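Chorismate mutase and shikimate 5-dehydrogenase fusion protein (Clostridium acetobutylicum, PDB 3FBT) probably catalyses the reversible NADPH-linked reduction of 3-dehydroshikimate to shikimate, with a chorismate mutase activity in the same polypeptide. Local coordinates at residues 80-83 with 84-88; 137-140 with 141-144. All coordinates share one frame; numbering follows the deposited sequence.

The two contacts come in series along the shikimate dehydrogenase part of the fusion protein. Contact 1 takes in the short helix 81-86, in the substrate-binding family region with the mixed sheet. Contact 2 is the later part of helix 134-143, which follows strand 124-128 of the parallel Rossmann-type sheet of the NADP-binding region. Their centres are about 12 Å apart, and the two helices touch. I86 CG1 packs 3.8 Å from Q139 CB, and K85 CD lies 3.7 Å from Q139 NE2. The pair therefore forms part of the junction between the two regions. E81 is a predicted NADP site, and I86 lies near D105, a predicted shikimate site. V137 lies near A133 and L213, predicted for NADP.

Contact 1: residues 80-83 with 84-88; sequences SEKA and RKIGA. With SO4 (sulfate ion), chain G.
S80 and R84 open the first turn of helix 81-86, a short helix with an N-cap at its start and a Schellman-type ending. In the cap, S80 OG accepts from A83 N at 3.1 Å. The S80 hydroxyl sits between the backbone N and the carbonyl carbon (chi1 71°), which turns it to the helix start. S80 O takes R84 N, and the E81-K85 and K82-I86 backbone pairs continue the helical bonding.

At the other end, A83 O accepts from G87 N at 2.8 Å. The positive phi of G87 (85°) ends the helix and lets A88 N turn back to A83 O, weakly, which makes the Schellman pattern. A second weak bond runs from G87 N to R84 O. The side chain of A88 lies near K69, the predicted proton acceptor.

The charged groups are less tightly paired. E81 and K85 lie side by side and point the same way, but E81 OE2 and K85 NZ make a long salt bridge of 3.9 Å. E81 is a predicted NADP-binding residue. K82 NZ is 4.4 Å from K85 NZ. Both ammonium groups lie near the E81 carboxylate, at long range, which probably offsets their like charge.

The I86 side chain packs on the K82 carbonyl, with I86 CG1 3.1 Å from K82 O. Apolar contact is modest: I86 CD1 reaches K82 CG at 4.1 Å. I86 also packs on Y106 and R135, and so ties the helix to helices 105-115 and 134-143.

A sulfate ion, probably from the crystallisation liquor, sits beside the helix start. N103 N also binds it. S80 OG is thus gripped twice, accepting from A83 N and donating to sulfate O2 at 2.8 Å.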
ATOM      1  N   SER A  80      -7.166 -18.934 -14.262  1.00 43.61           N
ATOM      2  CA  SER A  80      -8.177 -19.966 -14.101  1.00 44.74           C
ATOM      3  C   SER A  80      -8.902 -20.288 -15.430  1.00 46.56           C
ATOM      4  O   SER A  80      -8.935 -19.459 -16.390  1.00 44.77           O
ATOM      5  CB  SER A  80      -9.248 -19.537 -13.110  1.00 43.95           C
ATOM      6  OG  SER A  80     -10.027 -18.509 -13.710  1.00 41.70           O
ATOM      7  N   GLU A  81      -9.529 -21.475 -15.424  1.00 48.47           N
ATOM      8  CA  GLU A  81     -10.235 -22.039 -16.602  1.00 50.78           C
ATOM      9  C   GLU A  81     -11.377 -21.079 -16.997  1.00 50.86           C
ATOM     10  O   GLU A  81     -11.389 -20.570 -18.117  1.00 50.74           O
ATOM     11  CB  GLU A  81     -10.732 -23.500 -16.348  1.00 51.73           C
ATOM     12  CG  GLU A  81     -11.822 -24.037 -17.377  1.00 56.32           C
ATOM     13  CD  GLU A  81     -12.107 -25.589 -17.341  1.00 66.62           C
ATOM     14  OE1 GLU A  81     -11.281 -26.410 -17.846  1.00 69.59           O
ATOM     15  OE2 GLU A  81     -13.197 -25.996 -16.855  1.00 70.09           O
ATOM     16  N   LYS A  82     -12.277 -20.785 -16.052  1.00 50.65           N
ATOM     17  CA  LYS A  82     -13.264 -19.708 -16.204  1.00 50.76           C
ATOM     18  C   LYS A  82     -12.711 -18.398 -16.825  1.00 50.17           C
ATOM     19  O   LYS A  82     -13.287 -17.880 -17.773  1.00 49.85           O
ATOM     20  CB  LYS A  82     -13.944 -19.396 -14.855  1.00 51.39           C
ATOM     21  CG  LYS A  82     -15.415 -19.151 -14.929  1.00 53.36           C
ATOM     22  CD  LYS A  82     -16.024 -20.369 -15.576  1.00 58.82           C
ATOM     23  CE  LYS A  82     -15.062 -21.503 -15.326  1.00 60.33           C
ATOM     24  NZ  LYS A  82     -15.420 -22.743 -16.034  1.00 63.61           N
ATOM     25  N   ALA A  83     -11.623 -17.841 -16.308  1.00 48.55           N
ATOM     26  CA  ALA A  83     -11.152 -16.557 -16.857  1.00 48.49           C
ATOM     27  C   ALA A  83     -10.645 -16.700 -18.262  1.00 48.39           C
ATOM     28  O   ALA A  83     -10.790 -15.789 -19.089  1.00 48.85           O
ATOM     29  CB  ALA A  83     -10.048 -15.873 -15.965  1.00 46.07           C
ATOM     30  N   ARG A  84     -10.003 -17.819 -18.522  1.00 49.37           N
ATOM     31  CA  ARG A  84      -9.524 -18.104 -19.859  1.00 50.02           C
ATOM     32  C   ARG A  84     -10.674 -18.060 -20.863  1.00 49.71           C
ATOM     33  O   ARG A  84     -10.565 -17.462 -21.923  1.00 50.02           O
ATOM     34  CB  ARG A  84      -8.930 -19.502 -19.891  1.00 50.62           C
ATOM     35  CG  ARG A  84      -7.852 -19.600 -20.932  1.00 56.05           C
ATOM     36  CD  ARG A  84      -7.748 -20.973 -21.645  1.00 63.75           C
ATOM     37  NE  ARG A  84      -7.254 -20.640 -22.984  1.00 68.96           N
ATOM     38  CZ  ARG A  84      -7.280 -21.405 -24.070  1.00 70.27           C
ATOM     39  NH1 ARG A  84      -7.763 -22.648 -24.047  1.00 71.85           N
ATOM     40  NH2 ARG A  84      -6.792 -20.900 -25.194  1.00 71.74           N
ATOM     41  N   LYS A  85     -11.775 -18.712 -20.510  1.00 49.87           N
ATOM     42  CA  LYS A  85     -12.929 -18.879 -21.379  1.00 48.79           C
ATOM     43  C   LYS A  85     -13.586 -17.527 -21.576  1.00 46.61           C
ATOM     44  O   LYS A  85     -14.021 -17.164 -22.667  1.00 45.00           O
ATOM     45  CB  LYS A  85     -13.930 -19.791 -20.703  1.00 49.39           C
ATOM     46  CG  LYS A  85     -13.520 -21.240 -20.716  1.00 53.26           C
ATOM     47  CD  LYS A  85     -14.701 -22.124 -20.343  1.00 57.71           C
ATOM     48  CE  LYS A  85     -14.526 -23.519 -20.969  1.00 60.72           C
ATOM     49  NZ  LYS A  85     -14.929 -24.594 -20.034  1.00 63.04           N
ATOM     50  N   ILE A  86     -13.644 -16.770 -20.495  1.00 45.14           N
ATOM     51  CA  ILE A  86     -14.299 -15.490 -20.525  1.00 41.90           C
ATOM     52  C   ILE A  86     -13.463 -14.574 -21.366  1.00 41.04           C
ATOM     53  O   ILE A  86     -13.987 -13.722 -22.051  1.00 42.74           O
ATOM     54  CB  ILE A  86     -14.487 -14.937 -19.095  1.00 42.96           C
ATOM     55  CG1 ILE A  86     -15.463 -15.808 -18.307  1.00 42.23           C
ATOM     56  CG2 ILE A  86     -14.998 -13.472 -19.149  1.00 42.53           C
ATOM     57  CD1 ILE A  86     -15.593 -15.483 -16.765  1.00 39.24           C
ATOM     58  N   GLY A  87     -12.150 -14.732 -21.328  1.00 40.91           N
ATOM     59  CA  GLY A  87     -11.232 -13.818 -21.991  1.00 41.78           C
ATOM     60  C   GLY A  87     -10.836 -12.547 -21.211  1.00 42.57           C
ATOM     61  O   GLY A  87     -10.444 -11.557 -21.808  1.00 45.10           O
ATOM     62  N   ALA A  88     -10.944 -12.523 -19.884  1.00 40.62           N
ATOM     63  CA  ALA A  88     -10.668 -11.278 -19.151  1.00 38.71           C
ATOM     64  C   ALA A  88     -10.438 -11.639 -17.701  1.00 37.35           C
ATOM     65  O   ALA A  88     -11.069 -12.533 -17.155  1.00 36.92           O
ATOM     66  CB  ALA A  88     -11.855 -10.275 -19.258  1.00 39.30           C
TER
HETATM   67  S   SO4 G   9     -12.861 -17.970 -11.269  1.00 62.75           S
HETATM   68  O1  SO4 G   9     -14.062 -18.174 -12.117  1.00 65.41           O
HETATM   69  O2  SO4 G   9     -11.890 -17.219 -12.056  1.00 57.97           O
HETATM   70  O3  SO4 G   9     -13.401 -17.280 -10.088  1.00 67.23           O
HETATM   71  O4  SO4 G   9     -12.306 -19.180 -10.627  1.00 62.14           O

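Contact 2: residues 137-140 with 141-144; sequences VLQY and LKDN
The Y140 ring is covered on one face by the side-chain amide of N144, whose ND2 lies 3.5 Å above the ring plane, over its centre. Ring and amide planes are 27° apart, with the amide nitrogen set over the ring face. CG of Y140 is anti to the backbone N (chi1 -175°), which carries the ring along the helix to N144. The same N144 ND2 donates to Y140 O at 3.1 Å, tilted from the carbonyl plane, and N144 N gives that oxygen a second bond of 2.9 Å. The two bonds close the last turn of helix 134-143, the helix of a Rossmann beta-alpha-beta unit between strands 124-128 and 148-153.

Q139 CG is likewise anti to the backbone N, and the bend at chi2 (68°) brings NE2 to D143 OD1. Q139 NE2 donates to D143 OD1 at 3.2 Å, from above the carboxylate plane. The other carboxylate oxygen, OD2, is hydrogen-bonded to the hydroxyl of Y106. The Y140 ring meets that of Y106 edge-to-face.

The buried face is apolar. L138 and L141 pack onto both strands, and L141 CD1 lies 4.3 Å from V137 CG1.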
ATOM      1  N   VAL A 137     -21.056 -12.621 -17.911  1.00 38.04           N
ATOM      2  CA  VAL A 137     -22.508 -12.968 -17.868  1.00 39.10           C
ATOM      3  C   VAL A 137     -22.842 -14.011 -18.991  1.00 40.29           C
ATOM      4  O   VAL A 137     -23.541 -14.992 -18.744  1.00 41.07           O
ATOM      5  CB  VAL A 137     -23.312 -11.666 -18.045  1.00 38.62           C
ATOM      6  CG1 VAL A 137     -24.797 -11.870 -18.423  1.00 37.44           C
ATOM      7  CG2 VAL A 137     -23.190 -10.782 -16.848  1.00 39.29           C
ATOM      8  N   LEU A 138     -22.321 -13.820 -20.215  1.00 42.04           N
ATOM      9  CA  LEU A 138     -22.587 -14.738 -21.347  1.00 43.69           C
ATOM     10  C   LEU A 138     -21.934 -16.101 -21.108  1.00 45.68           C
ATOM     11  O   LEU A 138     -22.536 -17.138 -21.386  1.00 47.10           O
ATOM     12  CB  LEU A 138     -22.052 -14.153 -22.670  1.00 44.04           C
ATOM     13  CG  LEU A 138     -22.751 -12.875 -23.161  1.00 45.49           C
ATOM     14  CD1 LEU A 138     -21.953 -12.102 -24.235  1.00 43.09           C
ATOM     15  CD2 LEU A 138     -24.229 -13.152 -23.643  1.00 43.54           C
ATOM     16  N   GLN A 139     -20.718 -16.138 -20.564  1.00 44.95           N
ATOM     17  CA  GLN A 139     -20.140 -17.436 -20.211  1.00 45.98           C
ATOM     18  C   GLN A 139     -21.000 -18.144 -19.163  1.00 46.38           C
ATOM     19  O   GLN A 139     -21.251 -19.356 -19.272  1.00 45.62           O
ATOM     20  CB  GLN A 139     -18.715 -17.308 -19.691  1.00 44.99           C
ATOM     21  CG  GLN A 139     -18.090 -18.621 -19.488  1.00 47.52           C
ATOM     22  CD  GLN A 139     -17.880 -19.289 -20.817  1.00 51.48           C
ATOM     23  OE1 GLN A 139     -17.620 -18.618 -21.819  1.00 50.21           O
ATOM     24  NE2 GLN A 139     -18.005 -20.622 -20.847  1.00 56.51           N
ATOM     25  N   TYR A 140     -21.435 -17.401 -18.137  1.00 45.11           N
ATOM     26  CA  TYR A 140     -22.282 -18.021 -17.125  1.00 45.39           C
ATOM     27  C   TYR A 140     -23.602 -18.599 -17.689  1.00 46.33           C
ATOM     28  O   TYR A 140     -23.916 -19.746 -17.385  1.00 46.07           O
ATOM     29  CB  TYR A 140     -22.583 -17.043 -16.019  1.00 45.16           C
ATOM     30  CG  TYR A 140     -23.363 -17.629 -14.879  1.00 43.40           C
ATOM     31  CD1 TYR A 140     -22.709 -18.242 -13.773  1.00 46.35           C
ATOM     32  CD2 TYR A 140     -24.730 -17.573 -14.880  1.00 40.29           C
ATOM     33  CE1 TYR A 140     -23.438 -18.812 -12.716  1.00 46.90           C
ATOM     34  CE2 TYR A 140     -25.481 -18.148 -13.834  1.00 45.71           C
ATOM     35  CZ  TYR A 140     -24.852 -18.736 -12.763  1.00 49.31           C
ATOM     36  OH  TYR A 140     -25.662 -19.219 -11.761  1.00 52.99           O
ATOM     37  N   LEU A 141     -24.350 -17.818 -18.488  1.00 45.44           N
ATOM     38  CA  LEU A 141     -25.637 -18.259 -19.041  1.00 46.08           C
ATOM     39  C   LEU A 141     -25.512 -19.554 -19.841  1.00 48.00           C
ATOM     40  O   LEU A 141     -26.338 -20.477 -19.746  1.00 49.38           O
ATOM     41  CB  LEU A 141     -26.252 -17.210 -19.952  1.00 45.77           C
ATOM     42  CG  LEU A 141     -26.539 -15.829 -19.399  1.00 42.56           C
ATOM     43  CD1 LEU A 141     -26.925 -14.880 -20.553  1.00 36.20           C
ATOM     44  CD2 LEU A 141     -27.601 -15.901 -18.276  1.00 41.26           C
ATOM     45  N   LYS A 142     -24.452 -19.620 -20.598  1.00 48.33           N
ATOM     46  CA  LYS A 142     -24.159 -20.739 -21.396  1.00 51.32           C
ATOM     47  C   LYS A 142     -23.692 -21.929 -20.520  1.00 52.19           C
ATOM     48  O   LYS A 142     -24.097 -23.066 -20.754  1.00 52.82           O
ATOM     49  CB  LYS A 142     -23.069 -20.345 -22.369  1.00 50.72           C
ATOM     50  CG  LYS A 142     -22.254 -21.514 -22.743  1.00 53.72           C
ATOM     51  CD  LYS A 142     -21.429 -21.252 -24.027  1.00 57.80           C
ATOM     52  CE  LYS A 142     -20.899 -22.571 -24.583  1.00 60.16           C
ATOM     53  NZ  LYS A 142     -19.854 -23.113 -23.653  1.00 61.91           N
ATOM     54  N   ASP A 143     -22.830 -21.673 -19.534  1.00 51.75           N
ATOM     55  CA  ASP A 143     -22.424 -22.725 -18.629  1.00 52.17           C
ATOM     56  C   ASP A 143     -23.632 -23.308 -17.940  1.00 51.28           C
ATOM     57  O   ASP A 143     -23.570 -24.439 -17.539  1.00 51.77           O
ATOM     58  CB  ASP A 143     -21.451 -22.252 -17.550  1.00 51.11           C
ATOM     59  CG  ASP A 143     -20.103 -22.083 -18.072  1.00 53.51           C
ATOM     60  OD1 ASP A 143     -19.826 -22.624 -19.171  1.00 51.24           O
ATOM     61  OD2 ASP A 143     -19.307 -21.392 -17.392  1.00 57.39           O
ATOM     62  N   ASN A 144     -24.684 -22.510 -17.745  1.00 50.47           N
ATOM     63  CA  ASN A 144     -25.888 -22.975 -17.073  1.00 50.42           C
ATOM     64  C   ASN A 144     -27.051 -23.423 -17.984  1.00 49.01           C
ATOM     65  O   ASN A 144     -28.160 -23.530 -17.533  1.00 49.91           O
ATOM     66  CB  ASN A 144     -26.412 -21.911 -16.127  1.00 49.99           C
ATOM     67  CG  ASN A 144     -25.662 -21.879 -14.857  1.00 52.60           C
ATOM     68  OD1 ASN A 144     -26.225 -22.149 -13.798  1.00 55.36           O
ATOM     69  ND2 ASN A 144     -24.375 -21.533 -14.929  1.00 53.16           N
TER